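Local coordinates for protein fructuronate-tagaturonate epimerase UxaE from Cohnella laeviribosi in complex with 1 glycerol (Cohnella laeviribosi, PDB 6IL9) that catalyses the epimerisation that interconverts fructuronate and tagaturonate, probably with the help of the zinc ion held in its TIM barrel, at residues Phe285-Ala288 with Ser289-Gly293; Glu204-Pro207 with Glu208-Ser212; Glu9-Ala13 with Gly14-Val18; Arg23-Glu27 with Gly28-Gln32. One frame throughout, in Å; residues are numbered along the deposited sequence.

Contact 1 (Phe285-Ala288 with Ser289-Gly293)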
ATOM      1  N   PHE A 285      10.644  21.537  -4.209  1.00 21.05           N
ATOM      2  CA  PHE A 285       9.973  22.810  -4.453  1.00 21.15           C
ATOM      3  C   PHE A 285       9.793  23.066  -5.946  1.00 22.37           C
ATOM      4  O   PHE A 285       8.720  23.485  -6.391  1.00 19.37           O
ATOM      5  CB  PHE A 285      10.759  23.957  -3.816  1.00 23.13           C
ATOM      6  CG  PHE A 285      10.115  25.300  -4.013  1.00 20.84           C
ATOM      7  CD1 PHE A 285       9.104  25.735  -3.159  1.00 19.50           C
ATOM      8  CD2 PHE A 285      10.498  26.129  -5.058  1.00 23.62           C
ATOM      9  CE1 PHE A 285       8.502  26.965  -3.340  1.00 20.90           C
ATOM     10  CE2 PHE A 285       9.897  27.349  -5.247  1.00 20.39           C
ATOM     11  CZ  PHE A 285       8.889  27.775  -4.385  1.00 27.69           C
ATOM     12  N   LEU A 286      10.850  22.857  -6.734  1.00 22.35           N
ATOM     13  CA  LEU A 286      10.754  23.142  -8.165  1.00 21.90           C
ATOM     14  C   LEU A 286       9.725  22.239  -8.842  1.00 19.21           C
ATOM     15  O   LEU A 286       8.905  22.708  -9.642  1.00 20.15           O
ATOM     16  CB  LEU A 286      12.125  22.982  -8.823  1.00 21.80           C
ATOM     17  CG  LEU A 286      12.181  23.241 -10.334  1.00 23.85           C
ATOM     18  CD1 LEU A 286      13.433  24.047 -10.677  1.00 27.28           C
ATOM     19  CD2 LEU A 286      12.191  21.932 -11.093  1.00 23.98           C
ATOM     20  N   VAL A 287       9.750  20.944  -8.527  1.00 19.84           N
ATOM     21  CA  VAL A 287       8.793  20.013  -9.120  1.00 19.12           C
ATOM     22  C   VAL A 287       7.372  20.446  -8.786  1.00 18.94           C
ATOM     23  O   VAL A 287       6.520  20.579  -9.672  1.00 17.44           O
ATOM     24  CB  VAL A 287       9.074  18.577  -8.642  1.00 19.70           C
ATOM     25  CG1 VAL A 287       7.926  17.633  -9.055  1.00 20.11           C
ATOM     26  CG2 VAL A 287      10.421  18.085  -9.175  1.00 20.51           C
ATOM     27  N   ALA A 288       7.111  20.712  -7.502  1.00 17.56           N
ATOM     28  CA  ALA A 288       5.762  21.089  -7.084  1.00 17.00           C
ATOM     29  C   ALA A 288       5.340  22.403  -7.720  1.00 17.50           C
ATOM     30  O   ALA A 288       4.217  22.529  -8.219  1.00 18.23           O
ATOM     31  CB  ALA A 288       5.695  21.193  -5.555  1.00 19.37           C
ATOM     32  N   SER A 289       6.243  23.385  -7.745  1.00 16.52           N
ATOM     33  CA  SER A 289       5.907  24.680  -8.313  1.00 17.50           C
ATOM     34  C   SER A 289       5.524  24.551  -9.780  1.00 19.36           C
ATOM     35  O   SER A 289       4.588  25.207 -10.247  1.00 19.56           O
ATOM     36  CB  SER A 289       7.087  25.637  -8.152  1.00 22.39           C
ATOM     37  OG  SER A 289       6.728  26.941  -8.545  1.00 25.51           O
ATOM     38  N   GLU A 290       6.240  23.708 -10.523  1.00 18.63           N
ATOM     39  CA  GLU A 290       5.925  23.532 -11.934  1.00 16.79           C
ATOM     40  C   GLU A 290       4.579  22.857 -12.119  1.00 17.22           C
ATOM     41  O   GLU A 290       3.811  23.227 -13.010  1.00 20.11           O
ATOM     42  CB  GLU A 290       7.011  22.711 -12.624  1.00 18.96           C
ATOM     43  CG  GLU A 290       8.319  23.453 -12.760  1.00 21.01           C
ATOM     44  CD  GLU A 290       8.150  24.783 -13.459  1.00 26.29           C
ATOM     45  OE1 GLU A 290       7.840  24.799 -14.676  1.00 24.48           O
ATOM     46  OE2 GLU A 290       8.321  25.815 -12.784  1.00 25.56           O
ATOM     47  N   LEU A 291       4.298  21.831 -11.317  1.00 17.28           N
ATOM     48  CA  LEU A 291       3.028  21.128 -11.442  1.00 18.32           C
ATOM     49  C   LEU A 291       1.869  22.025 -11.048  1.00 22.84           C
ATOM     50  O   LEU A 291       0.851  22.088 -11.743  1.00 16.94           O
ATOM     51  CB  LEU A 291       3.043  19.881 -10.565  1.00 19.61           C
ATOM     52  CG  LEU A 291       4.079  18.844 -10.964  1.00 21.58           C
ATOM     53  CD1 LEU A 291       4.113  17.770  -9.912  1.00 24.87           C
ATOM     54  CD2 LEU A 291       3.721  18.262 -12.319  1.00 23.30           C
ATOM     55  N   ILE A 292       1.995  22.705  -9.910  1.00 22.31           N
ATOM     56  CA  ILE A 292       0.905  23.556  -9.452  1.00 23.63           C
ATOM     57  C   ILE A 292       0.678  24.694 -10.443  1.00 25.31           C
ATOM     58  O   ILE A 292      -0.466  25.081 -10.726  1.00 26.26           O
ATOM     59  CB  ILE A 292       1.202  24.054  -8.022  1.00 24.51           C
ATOM     60  CG1 ILE A 292       1.378  22.861  -7.076  1.00 26.34           C
ATOM     61  CG2 ILE A 292       0.085  24.893  -7.522  1.00 28.68           C
ATOM     62  CD1 ILE A 292       0.144  22.016  -6.895  1.00 28.37           C
ATOM     63  N   GLY A 293       1.759  25.193 -11.050  1.00 22.30           N
ATOM     64  CA  GLY A 293       1.622  26.197 -12.093  1.00 23.28           C
ATOM     65  C   GLY A 293       0.853  25.710 -13.307  1.00 26.60           C
ATOM     66  O   GLY A 293       0.239  26.507 -14.017  1.00 27.54           O
TER
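In V287, CG1 stands anti to the backbone N (chi1 170°), and in L291, one helical turn on, CG lies anti to its own carbonyl carbon (chi1 -64°). These torsions set the two branched side chains alongside each other, pointing the same way, with V287 CG1 3.9 Å from L291 CD1. The L291 rotamer also lays CG close over the backbone, 3.3 Å from V287 O. The backbone that carries them is regular alpha-helix: S289 N donates to F285 O at 2.8 Å, E290 N to L286 O and L291 N to V287 O follow at 3.0 Å, and I292 N reaches A288 O almost straight, at 173°. The small methyl of A288 suits a buried flank touched by F336 and Y338. Glutamate suits buried E290: its chain, bent at chi2, takes the carboxylate to helix 208-218, where K217 forms a salt bridge and Y218 and H213 hydrogen bonds, which would probably stabilise its charge. Helix 281-293 is the crossover of a beta-alpha-beta unit of the TIM barrel, linking strand 267-271 to strand 300-302; L286, V287 and L291 lean on helix 234-259, while F285, A288 and I292 meet helix 319-336.

Contact 2 (Glu204-Pro207 with Glu208-Ser212)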
ATOM      1  N   GLU A 204      22.633  23.217 -21.704  1.00 38.56           N
ATOM      2  CA  GLU A 204      22.642  24.139 -22.834  1.00 38.68           C
ATOM      3  C   GLU A 204      22.083  23.516 -24.108  1.00 32.97           C
ATOM      4  O   GLU A 204      21.769  24.249 -25.052  1.00 34.79           O
ATOM      5  CB  GLU A 204      24.059  24.662 -23.082  1.00 41.99           C
ATOM      6  CG  GLU A 204      24.561  25.633 -22.015  1.00 46.51           C
ATOM      7  CD  GLU A 204      24.017  27.043 -22.171  1.00 50.56           C
ATOM      8  OE1 GLU A 204      24.600  27.967 -21.558  1.00 51.51           O
ATOM      9  OE2 GLU A 204      23.018  27.228 -22.904  1.00 50.33           O
ATOM     10  N   GLU A 205      21.952  22.190 -24.163  1.00 33.13           N
ATOM     11  CA  GLU A 205      21.289  21.542 -25.290  1.00 32.17           C
ATOM     12  C   GLU A 205      19.766  21.665 -25.237  1.00 33.32           C
ATOM     13  O   GLU A 205      19.095  21.309 -26.214  1.00 31.64           O
ATOM     14  CB  GLU A 205      21.687  20.065 -25.356  1.00 37.28           C
ATOM     15  CG  GLU A 205      23.188  19.847 -25.386  1.00 34.98           C
ATOM     16  CD  GLU A 205      23.573  18.411 -25.647  1.00 45.57           C
ATOM     17  OE1 GLU A 205      24.724  18.178 -26.073  1.00 52.63           O
ATOM     18  OE2 GLU A 205      22.730  17.511 -25.433  1.00 49.78           O
ATOM     19  N   LEU A 206      19.205  22.162 -24.134  1.00 26.70           N
ATOM     20  CA  LEU A 206      17.765  22.354 -24.044  1.00 28.70           C
ATOM     21  C   LEU A 206      17.323  23.535 -24.914  1.00 25.30           C
ATOM     22  O   LEU A 206      18.111  24.440 -25.192  1.00 25.70           O
ATOM     23  CB  LEU A 206      17.357  22.603 -22.592  1.00 26.47           C
ATOM     24  CG  LEU A 206      17.490  21.397 -21.668  1.00 30.59           C
ATOM     25  CD1 LEU A 206      17.256  21.797 -20.217  1.00 26.98           C
ATOM     26  CD2 LEU A 206      16.538  20.299 -22.095  1.00 30.71           C
ATOM     27  N   PRO A 207      16.061  23.552 -25.358  1.00 24.01           N
ATOM     28  CA  PRO A 207      15.571  24.703 -26.125  1.00 22.79           C
ATOM     29  C   PRO A 207      15.622  25.984 -25.307  1.00 27.21           C
ATOM     30  O   PRO A 207      15.455  25.973 -24.086  1.00 27.63           O
ATOM     31  CB  PRO A 207      14.123  24.320 -26.462  1.00 22.68           C
ATOM     32  CG  PRO A 207      14.066  22.835 -26.314  1.00 23.48           C
ATOM     33  CD  PRO A 207      15.064  22.473 -25.261  1.00 26.80           C
ATOM     34  N   GLU A 208      15.841  27.112 -25.995  1.00 25.53           N
ATOM     35  CA  GLU A 208      15.940  28.378 -25.279  1.00 28.53           C
ATOM     36  C   GLU A 208      14.636  28.724 -24.564  1.00 30.40           C
ATOM     37  O   GLU A 208      14.659  29.312 -23.476  1.00 28.89           O
ATOM     38  CB  GLU A 208      16.328  29.509 -26.228  1.00 32.48           C
ATOM     39  CG  GLU A 208      16.054  30.907 -25.662  1.00 39.08           C
ATOM     40  CD  GLU A 208      16.824  32.001 -26.377  1.00 49.83           C
ATOM     41  OE1 GLU A 208      17.579  31.668 -27.317  1.00 50.32           O
ATOM     42  OE2 GLU A 208      16.673  33.189 -25.997  1.00 49.88           O
ATOM     43  N   SER A 209      13.490  28.379 -25.160  1.00 26.40           N
ATOM     44  CA  SER A 209      12.209  28.649 -24.508  1.00 28.73           C
ATOM     45  C   SER A 209      12.124  27.962 -23.150  1.00 25.12           C
ATOM     46  O   SER A 209      11.526  28.503 -22.211  1.00 29.38           O
ATOM     47  CB  SER A 209      11.064  28.186 -25.408  1.00 25.81           C
ATOM     48  OG  SER A 209      11.058  26.772 -25.490  1.00 29.03           O
ATOM     49  N   VAL A 210      12.687  26.757 -23.044  1.00 23.13           N
ATOM     50  CA  VAL A 210      12.727  26.025 -21.780  1.00 25.19           C
ATOM     51  C   VAL A 210      13.662  26.719 -20.804  1.00 29.76           C
ATOM     52  O   VAL A 210      13.310  26.979 -19.646  1.00 26.08           O
ATOM     53  CB  VAL A 210      13.177  24.573 -22.027  1.00 25.33           C
ATOM     54  CG1 VAL A 210      13.440  23.849 -20.715  1.00 23.73           C
ATOM     55  CG2 VAL A 210      12.166  23.825 -22.894  1.00 24.70           C
ATOM     56  N   ARG A 211      14.878  27.023 -21.258  1.00 25.70           N
ATOM     57  CA  ARG A 211      15.854  27.648 -20.376  1.00 30.52           C
ATOM     58  C   ARG A 211      15.384  29.021 -19.928  1.00 28.77           C
ATOM     59  O   ARG A 211      15.619  29.416 -18.779  1.00 32.27           O
ATOM     60  CB  ARG A 211      17.213  27.718 -21.078  1.00 30.15           C
ATOM     61  CG  ARG A 211      17.814  26.345 -21.314  1.00 29.93           C
ATOM     62  CD  ARG A 211      19.240  26.436 -21.823  1.00 36.92           C
ATOM     63  NE  ARG A 211      19.300  26.461 -23.282  1.00 32.80           N
ATOM     64  CZ  ARG A 211      19.474  27.564 -24.003  1.00 38.62           C
ATOM     65  NH1 ARG A 211      19.593  28.740 -23.402  1.00 39.92           N
ATOM     66  NH2 ARG A 211      19.525  27.491 -25.328  1.00 36.05           N
ATOM     67  N   SER A 212      14.672  29.743 -20.793  1.00 28.35           N
ATOM     68  CA  SER A 212      14.131  31.037 -20.394  1.00 30.45           C
ATOM     69  C   SER A 212      13.028  30.879 -19.351  1.00 33.84           C
ATOM     70  O   SER A 212      12.970  31.645 -18.380  1.00 33.18           O
ATOM     71  CB  SER A 212      13.615  31.785 -21.622  1.00 35.02           C
ATOM     72  OG  SER A 212      12.597  32.705 -21.278  1.00 40.92           O
TER
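R211 folds its guanidinium back toward the loop ahead of its helix and grips the carbonyl of L206, NE donating to L206 O at 3.0 Å with an N-H...O angle of 147°. NH2 adds a weak second bond to the same oxygen at 3.4 Å. A bend in the chain at chi3 (-91°) brings the group round so that L206 O meets its edge, near its plane, though NE stands above the plane of that carbonyl. E204 comes over one face instead: its OE2 lies 3.8 Å from R211 NH1, a long salt bridge in which charge alone acts, since no N-H points at the oxygen. CA of E208 sits over the opposite face. The motif is a helix start, with P207 at the N-cap position of helix 208-218. P207 O takes R211 N at 3.1 Å and, weakly, V210 N, closing the first turn; a proline fits here because this place needs no backbone N-H. An alanine in place of R211 is likely to leave L206 O without its side-chain donors and the E204 carboxylate without its counter-charge. Farther out, P207 CD packs 4.0 Å from V210 CG2, the two side chains lying alongside each other, and L206 CD1 looks across to V210 CG1 at 4.4 Å. Helix 234-259 lies against these groups, V241 touching L206 and R245 touching V210.

Contact 3 (Glu9-Ala13 with Gly14-Val18)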
ATOM      1  N   GLU A   9     -28.370 -25.486   7.872  1.00 25.23           N
ATOM      2  CA  GLU A   9     -29.032 -26.119   9.008  1.00 26.83           C
ATOM      3  C   GLU A   9     -28.247 -25.899  10.295  1.00 26.19           C
ATOM      4  O   GLU A   9     -28.834 -25.585  11.337  1.00 26.93           O
ATOM      5  CB  GLU A   9     -29.239 -27.613   8.728  1.00 28.91           C
ATOM      6  CG  GLU A   9     -30.475 -27.868   7.863  1.00 36.14           C
ATOM      7  CD  GLU A   9     -30.529 -29.271   7.270  1.00 39.03           C
ATOM      8  OE1 GLU A   9     -31.434 -29.528   6.445  1.00 41.90           O
ATOM      9  OE2 GLU A   9     -29.673 -30.111   7.624  1.00 39.49           O
ATOM     10  N   ARG A  10     -26.913 -26.015  10.237  1.00 23.45           N
ATOM     11  CA  ARG A  10     -26.109 -25.761  11.429  1.00 23.34           C
ATOM     12  C   ARG A  10     -26.157 -24.293  11.842  1.00 21.92           C
ATOM     13  O   ARG A  10     -26.058 -23.981  13.035  1.00 21.07           O
ATOM     14  CB  ARG A  10     -24.667 -26.202  11.192  1.00 25.59           C
ATOM     15  CG  ARG A  10     -24.537 -27.709  11.157  1.00 25.95           C
ATOM     16  CD  ARG A  10     -23.130 -28.149  10.906  1.00 29.16           C
ATOM     17  NE  ARG A  10     -22.735 -28.014   9.514  1.00 33.97           N
ATOM     18  CZ  ARG A  10     -21.667 -27.333   9.109  1.00 34.51           C
ATOM     19  NH1 ARG A  10     -20.901 -26.710   9.991  1.00 36.94           N
ATOM     20  NH2 ARG A  10     -21.359 -27.285   7.820  1.00 33.41           N
ATOM     21  N   LEU A  11     -26.287 -23.386  10.878  1.00 21.86           N
ATOM     22  CA  LEU A  11     -26.466 -21.979  11.215  1.00 23.26           C
ATOM     23  C   LEU A  11     -27.756 -21.782  12.000  1.00 27.25           C
ATOM     24  O   LEU A  11     -27.777 -21.086  13.023  1.00 26.90           O
ATOM     25  CB  LEU A  11     -26.470 -21.138   9.938  1.00 23.23           C
ATOM     26  CG  LEU A  11     -26.760 -19.648  10.124  1.00 27.17           C
ATOM     27  CD1 LEU A  11     -25.691 -19.010  10.995  1.00 25.99           C
ATOM     28  CD2 LEU A  11     -26.824 -18.966   8.778  1.00 25.52           C
ATOM     29  N   ALA A  12     -28.843 -22.404  11.533  1.00 26.24           N
ATOM     30  CA  ALA A  12     -30.110 -22.334  12.258  1.00 28.06           C
ATOM     31  C   ALA A  12     -29.964 -22.878  13.672  1.00 28.44           C
ATOM     32  O   ALA A  12     -30.568 -22.346  14.615  1.00 30.90           O
ATOM     33  CB  ALA A  12     -31.192 -23.098  11.490  1.00 27.33           C
ATOM     34  N   ALA A  13     -29.152 -23.924  13.848  1.00 26.49           N
ATOM     35  CA  ALA A  13     -28.935 -24.534  15.154  1.00 23.36           C
ATOM     36  C   ALA A  13     -27.934 -23.776  16.011  1.00 26.73           C
ATOM     37  O   ALA A  13     -27.660 -24.204  17.138  1.00 25.04           O
ATOM     38  CB  ALA A  13     -28.461 -25.982  14.998  1.00 24.87           C
ATOM     39  N   GLY A  14     -27.374 -22.674  15.516  1.00 24.32           N
ATOM     40  CA  GLY A  14     -26.438 -21.917  16.315  1.00 24.75           C
ATOM     41  C   GLY A  14     -25.048 -22.497  16.390  1.00 23.10           C
ATOM     42  O   GLY A  14     -24.310 -22.188  17.331  1.00 26.49           O
ATOM     43  N   GLN A  15     -24.655 -23.314  15.416  1.00 24.24           N
ATOM     44  CA  GLN A  15     -23.375 -24.011  15.444  1.00 24.40           C
ATOM     45  C   GLN A  15     -22.375 -23.454  14.435  1.00 22.02           C
ATOM     46  O   GLN A  15     -21.317 -24.055  14.225  1.00 22.79           O
ATOM     47  CB  GLN A  15     -23.600 -25.511  15.213  1.00 22.67           C
ATOM     48  CG  GLN A  15     -24.421 -26.165  16.336  1.00 23.94           C
ATOM     49  CD  GLN A  15     -25.209 -27.392  15.883  1.00 28.45           C
ATOM     50  OE1 GLN A  15     -25.238 -27.730  14.699  1.00 25.67           O
ATOM     51  NE2 GLN A  15     -25.857 -28.061  16.837  1.00 29.86           N
ATOM     52  N   VAL A  16     -22.670 -22.307  13.827  1.00 22.97           N
ATOM     53  CA  VAL A  16     -21.821 -21.698  12.808  1.00 21.28           C
ATOM     54  C   VAL A  16     -21.427 -20.301  13.268  1.00 25.23           C
ATOM     55  O   VAL A  16     -22.271 -19.544  13.760  1.00 24.01           O
ATOM     56  CB  VAL A  16     -22.550 -21.635  11.450  1.00 22.57           C
ATOM     57  CG1 VAL A  16     -21.780 -20.782  10.454  1.00 21.36           C
ATOM     58  CG2 VAL A  16     -22.755 -23.034  10.900  1.00 23.76           C
ATOM     59  N   HIS A  17     -20.151 -19.952  13.085  1.00 23.04           N
ATOM     60  CA  HIS A  17     -19.679 -18.632  13.480  1.00 25.10           C
ATOM     61  C   HIS A  17     -20.313 -17.540  12.622  1.00 22.59           C
ATOM     62  O   HIS A  17     -20.238 -17.580  11.390  1.00 18.55           O
ATOM     63  CB  HIS A  17     -18.157 -18.549  13.373  1.00 25.64           C
ATOM     64  CG  HIS A  17     -17.607 -17.240  13.845  1.00 27.83           C
ATOM     65  ND1 HIS A  17     -17.666 -16.842  15.165  1.00 32.27           N
ATOM     66  CD2 HIS A  17     -17.031 -16.219  13.168  1.00 30.15           C
ATOM     67  CE1 HIS A  17     -17.129 -15.640  15.282  1.00 37.25           C
ATOM     68  NE2 HIS A  17     -16.735 -15.240  14.086  1.00 34.36           N
ATOM     69  N   VAL A  18     -20.917 -16.551  13.279  1.00 21.05           N
ATOM     70  CA  VAL A  18     -21.496 -15.381  12.627  1.00 23.16           C
ATOM     71  C   VAL A  18     -20.644 -14.180  12.998  1.00 21.48           C
ATOM     72  O   VAL A  18     -20.323 -13.983  14.176  1.00 22.21           O
ATOM     73  CB  VAL A  18     -22.956 -15.146  13.055  1.00 24.96           C
ATOM     74  CG1 VAL A  18     -23.506 -13.888  12.402  1.00 26.60           C
ATOM     75  CG2 VAL A  18     -23.810 -16.343  12.697  1.00 24.88           C
TER
HETATM   76  O   HOH W   1     -20.662 -26.105  12.810  1.00 30.12           O
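A Schellman motif ends helix 2-12, with Q15 N bonded back to R10 O at 2.8 Å and G14 N to L11 O at 3.0 Å. G14 makes the turn with a positive phi of 78°; a CB there would collide with A13 O, which is why the place suits a residue without a side chain. Once the chain has reversed, V16 folds against the last helical turn. Its CG2 is anti to its carbonyl carbon, with CG1 opposite the backbone N (chi1 170°), and CG2 comes to 3.5 Å from L11 N while also touching R10 CB. L11 crosses both valines at about a right angle, presenting CD1 to V18 CG2 at 3.7 Å and to V16 CB at 4.1 Å. At the turn itself the Q15 amide lies against the A13 methyl (CD to CB 3.7 Å), and its OE1 rests against CG of R10, the Q15 and R10 side chains crossing roughly at right angles. A water bridges the turn, accepting from R10 NH1 at 2.9 Å, in the guanidinium plane, and donating to Q15 O at 2.6 Å. R10 is held further by a salt bridge from NH2 to E37 and a bond from NE to S6. Beyond the turn the chain enters the edge strand 17-26 of an antiparallel sheet, where L11 and V18 meet Q32 and V16 and V18 meet I34 on the adjoining strand 29-36.

Contact 4 (Arg23-Glu27 with Gly28-Gln32)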
ATOM      1  N   ARG A  23     -24.137  -7.853  10.020  1.00 25.12           N
ATOM      2  CA  ARG A  23     -25.562  -7.883   9.716  1.00 26.58           C
ATOM      3  C   ARG A  23     -25.970  -6.573   9.057  1.00 26.08           C
ATOM      4  O   ARG A  23     -25.818  -5.501   9.653  1.00 28.82           O
ATOM      5  CB  ARG A  23     -26.371  -8.122  10.986  1.00 27.61           C
ATOM      6  CG  ARG A  23     -26.209  -9.521  11.533  1.00 30.87           C
ATOM      7  CD  ARG A  23     -26.954  -9.674  12.838  1.00 33.02           C
ATOM      8  NE  ARG A  23     -26.843 -11.027  13.369  1.00 40.73           N
ATOM      9  CZ  ARG A  23     -25.990 -11.391  14.321  1.00 41.15           C
ATOM     10  NH1 ARG A  23     -25.160 -10.500  14.850  1.00 39.62           N
ATOM     11  NH2 ARG A  23     -25.968 -12.651  14.740  1.00 40.98           N
ATOM     12  N   HIS A  24     -26.480  -6.663   7.830  1.00 26.69           N
ATOM     13  CA  HIS A  24     -26.956  -5.504   7.089  1.00 29.38           C
ATOM     14  C   HIS A  24     -28.279  -5.851   6.421  1.00 29.81           C
ATOM     15  O   HIS A  24     -28.713  -7.007   6.414  1.00 29.35           O
ATOM     16  CB  HIS A  24     -25.911  -5.034   6.072  1.00 29.36           C
ATOM     17  CG  HIS A  24     -24.652  -4.549   6.715  1.00 29.13           C
ATOM     18  ND1 HIS A  24     -23.598  -5.388   7.015  1.00 27.91           N
ATOM     19  CD2 HIS A  24     -24.301  -3.322   7.168  1.00 28.30           C
ATOM     20  CE1 HIS A  24     -22.645  -4.691   7.611  1.00 26.76           C
ATOM     21  NE2 HIS A  24     -23.046  -3.435   7.711  1.00 30.77           N
ATOM     22  N   GLU A  25     -28.935  -4.826   5.878  1.00 30.36           N
ATOM     23  CA  GLU A  25     -30.277  -4.984   5.343  1.00 35.95           C
ATOM     24  C   GLU A  25     -30.473  -4.018   4.185  1.00 33.60           C
ATOM     25  O   GLU A  25     -30.089  -2.850   4.278  1.00 35.19           O
ATOM     26  CB  GLU A  25     -31.321  -4.725   6.433  1.00 37.84           C
ATOM     27  CG  GLU A  25     -32.749  -4.636   5.942  1.00 45.35           C
ATOM     28  CD  GLU A  25     -33.734  -5.124   6.985  1.00 53.96           C
ATOM     29  OE1 GLU A  25     -34.825  -5.609   6.601  1.00 52.65           O
ATOM     30  OE2 GLU A  25     -33.408  -5.019   8.192  1.00 54.85           O
ATOM     31  N   SER A  26     -31.057  -4.513   3.096  1.00 35.18           N
ATOM     32  CA  SER A  26     -31.417  -3.684   1.946  1.00 38.44           C
ATOM     33  C   SER A  26     -32.827  -4.065   1.521  1.00 40.30           C
ATOM     34  O   SER A  26     -33.039  -5.158   0.986  1.00 35.34           O
ATOM     35  CB  SER A  26     -30.433  -3.861   0.790  1.00 35.89           C
ATOM     36  OG  SER A  26     -30.843  -3.118  -0.350  1.00 40.55           O
ATOM     37  N   GLU A  27     -33.779  -3.158   1.746  1.00 39.97           N
ATOM     38  CA  GLU A  27     -35.203  -3.398   1.479  1.00 43.94           C
ATOM     39  C   GLU A  27     -35.607  -4.604   2.326  1.00 43.23           C
ATOM     40  O   GLU A  27     -35.323  -4.619   3.534  1.00 44.29           O
ATOM     41  CB  GLU A  27     -35.443  -3.528  -0.020  1.00 47.60           C
ATOM     42  CG  GLU A  27     -35.273  -2.224  -0.786  1.00 49.90           C
ATOM     43  CD  GLU A  27     -35.430  -2.401  -2.286  1.00 59.64           C
ATOM     44  OE1 GLU A  27     -34.783  -3.312  -2.849  1.00 56.84           O
ATOM     45  OE2 GLU A  27     -36.198  -1.630  -2.903  1.00 65.14           O
ATOM     46  N   GLY A  28     -36.233  -5.627   1.758  1.00 41.91           N
ATOM     47  CA  GLY A  28     -36.662  -6.755   2.557  1.00 39.34           C
ATOM     48  C   GLY A  28     -35.659  -7.876   2.718  1.00 38.83           C
ATOM     49  O   GLY A  28     -36.021  -8.936   3.238  1.00 37.32           O
ATOM     50  N   THR A  29     -34.411  -7.687   2.297  1.00 40.12           N
ATOM     51  CA  THR A  29     -33.398  -8.733   2.355  1.00 37.60           C
ATOM     52  C   THR A  29     -32.405  -8.449   3.472  1.00 34.68           C
ATOM     53  O   THR A  29     -31.809  -7.369   3.516  1.00 31.20           O
ATOM     54  CB  THR A  29     -32.647  -8.859   1.027  1.00 36.67           C
ATOM     55  OG1 THR A  29     -33.579  -9.077  -0.038  1.00 33.81           O
ATOM     56  CG2 THR A  29     -31.656 -10.028   1.083  1.00 32.20           C
ATOM     57  N   ARG A  30     -32.223  -9.428   4.357  1.00 33.60           N
ATOM     58  CA  ARG A  30     -31.208  -9.395   5.400  1.00 34.97           C
ATOM     59  C   ARG A  30     -29.988 -10.187   4.941  1.00 29.92           C
ATOM     60  O   ARG A  30     -30.126 -11.245   4.327  1.00 27.91           O
ATOM     61  CB  ARG A  30     -31.747  -9.988   6.699  1.00 35.37           C
ATOM     62  CG  ARG A  30     -32.499  -9.009   7.574  1.00 39.66           C
ATOM     63  CD  ARG A  30     -33.503  -9.740   8.451  1.00 44.22           C
ATOM     64  NE  ARG A  30     -34.527 -10.407   7.649  1.00 49.78           N
ATOM     65  CZ  ARG A  30     -34.752 -11.717   7.651  1.00 49.47           C
ATOM     66  NH1 ARG A  30     -34.028 -12.521   8.421  1.00 53.41           N
ATOM     67  NH2 ARG A  30     -35.710 -12.223   6.884  1.00 48.78           N
ATOM     68  N   VAL A  31     -28.796  -9.666   5.220  1.00 29.71           N
ATOM     69  CA  VAL A  31     -27.562 -10.342   4.833  1.00 28.42           C
ATOM     70  C   VAL A  31     -26.592 -10.295   6.005  1.00 29.28           C
ATOM     71  O   VAL A  31     -26.524  -9.299   6.735  1.00 28.18           O
ATOM     72  CB  VAL A  31     -26.921  -9.711   3.578  1.00 30.94           C
ATOM     73  CG1 VAL A  31     -27.738 -10.034   2.334  1.00 32.63           C
ATOM     74  CG2 VAL A  31     -26.787  -8.214   3.751  1.00 31.56           C
ATOM     75  N   GLN A  32     -25.845 -11.384   6.185  1.00 25.02           N
ATOM     76  CA  GLN A  32     -24.777 -11.439   7.174  1.00 22.46           C
ATOM     77  C   GLN A  32     -23.656 -12.294   6.609  1.00 19.23           C
ATOM     78  O   GLN A  32     -23.817 -12.957   5.585  1.00 19.22           O
ATOM     79  CB  GLN A  32     -25.269 -12.009   8.505  1.00 23.34           C
ATOM     80  CG  GLN A  32     -25.676 -13.462   8.437  1.00 26.02           C
ATOM     81  CD  GLN A  32     -26.345 -13.922   9.715  1.00 31.25           C
ATOM     82  OE1 GLN A  32     -26.929 -13.120  10.448  1.00 35.59           O
ATOM     83  NE2 GLN A  32     -26.253 -15.212  10.001  1.00 30.55           N
TER
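E25 and R30 face each other as a non-hydrogen-bonded pair in a beta hairpin whose strands, 24-26 and 29-32, run antiparallel at 151° and are joined by a type II' turn from S26 to T29. Their side chains lie alongside each other and point the same way, carboxylate and guanidinium planes 66° apart. What meets is carbon rather than charge: E25 CD is 4.1 Å from R30 CG, while E25 OE1 and R30 NE stay 4.9 Å apart, a spacing at which the opposite charges probably attract only loosely. R23 and Q32 are also side by side, their flat ends turned 79° to each other; the extended arginine brings NE to 3.6 Å from Q32 OE1, obliquely to the guanidinium. H24, S26, T29 and V31 occupy the other face. V31 places CG2 between its backbone N and carbonyl carbon, where it reaches H24 CB at 4.0 Å, and the compact valine fits a buried site under L50, L54 and F79. The H24 ring leads away from the hairpin to F81 and F147. The hydroxyls of this face are satisfied, S26 by H78 and T29 by G46 and Y51. In the turn E27 has a positive phi, where glycine is commonest, and its carboxylate bridges to K49; G28 follows it without a side chain. At the mouth of the turn T29 N donates to S26 O at 3.2 Å, and S26 N returns a bond to T29 O at 3.0 Å.

From the N terminus the four contacts come in series, none nesting in or crossing another. Contact 3 closes the turn from helix 2-12 into strand 17-26, and contact 4 closes the hairpin from that strand into 29-36. These two touch: V18 CG1 lies 3.6 Å from R23 NH2, and L11 packs on Q32, tying the first helix to the five-stranded antiparallel sheet. Much later, contact 2 closes the loop between helices 196-204 and 208-218, and contact 1 closes a helical turn within 281-293, on the barrel. Their centres are about 18 Å apart, and helix 208-218 joins them by packing on 281-293. Contacts 2 and 3 have centres about 74 Å apart.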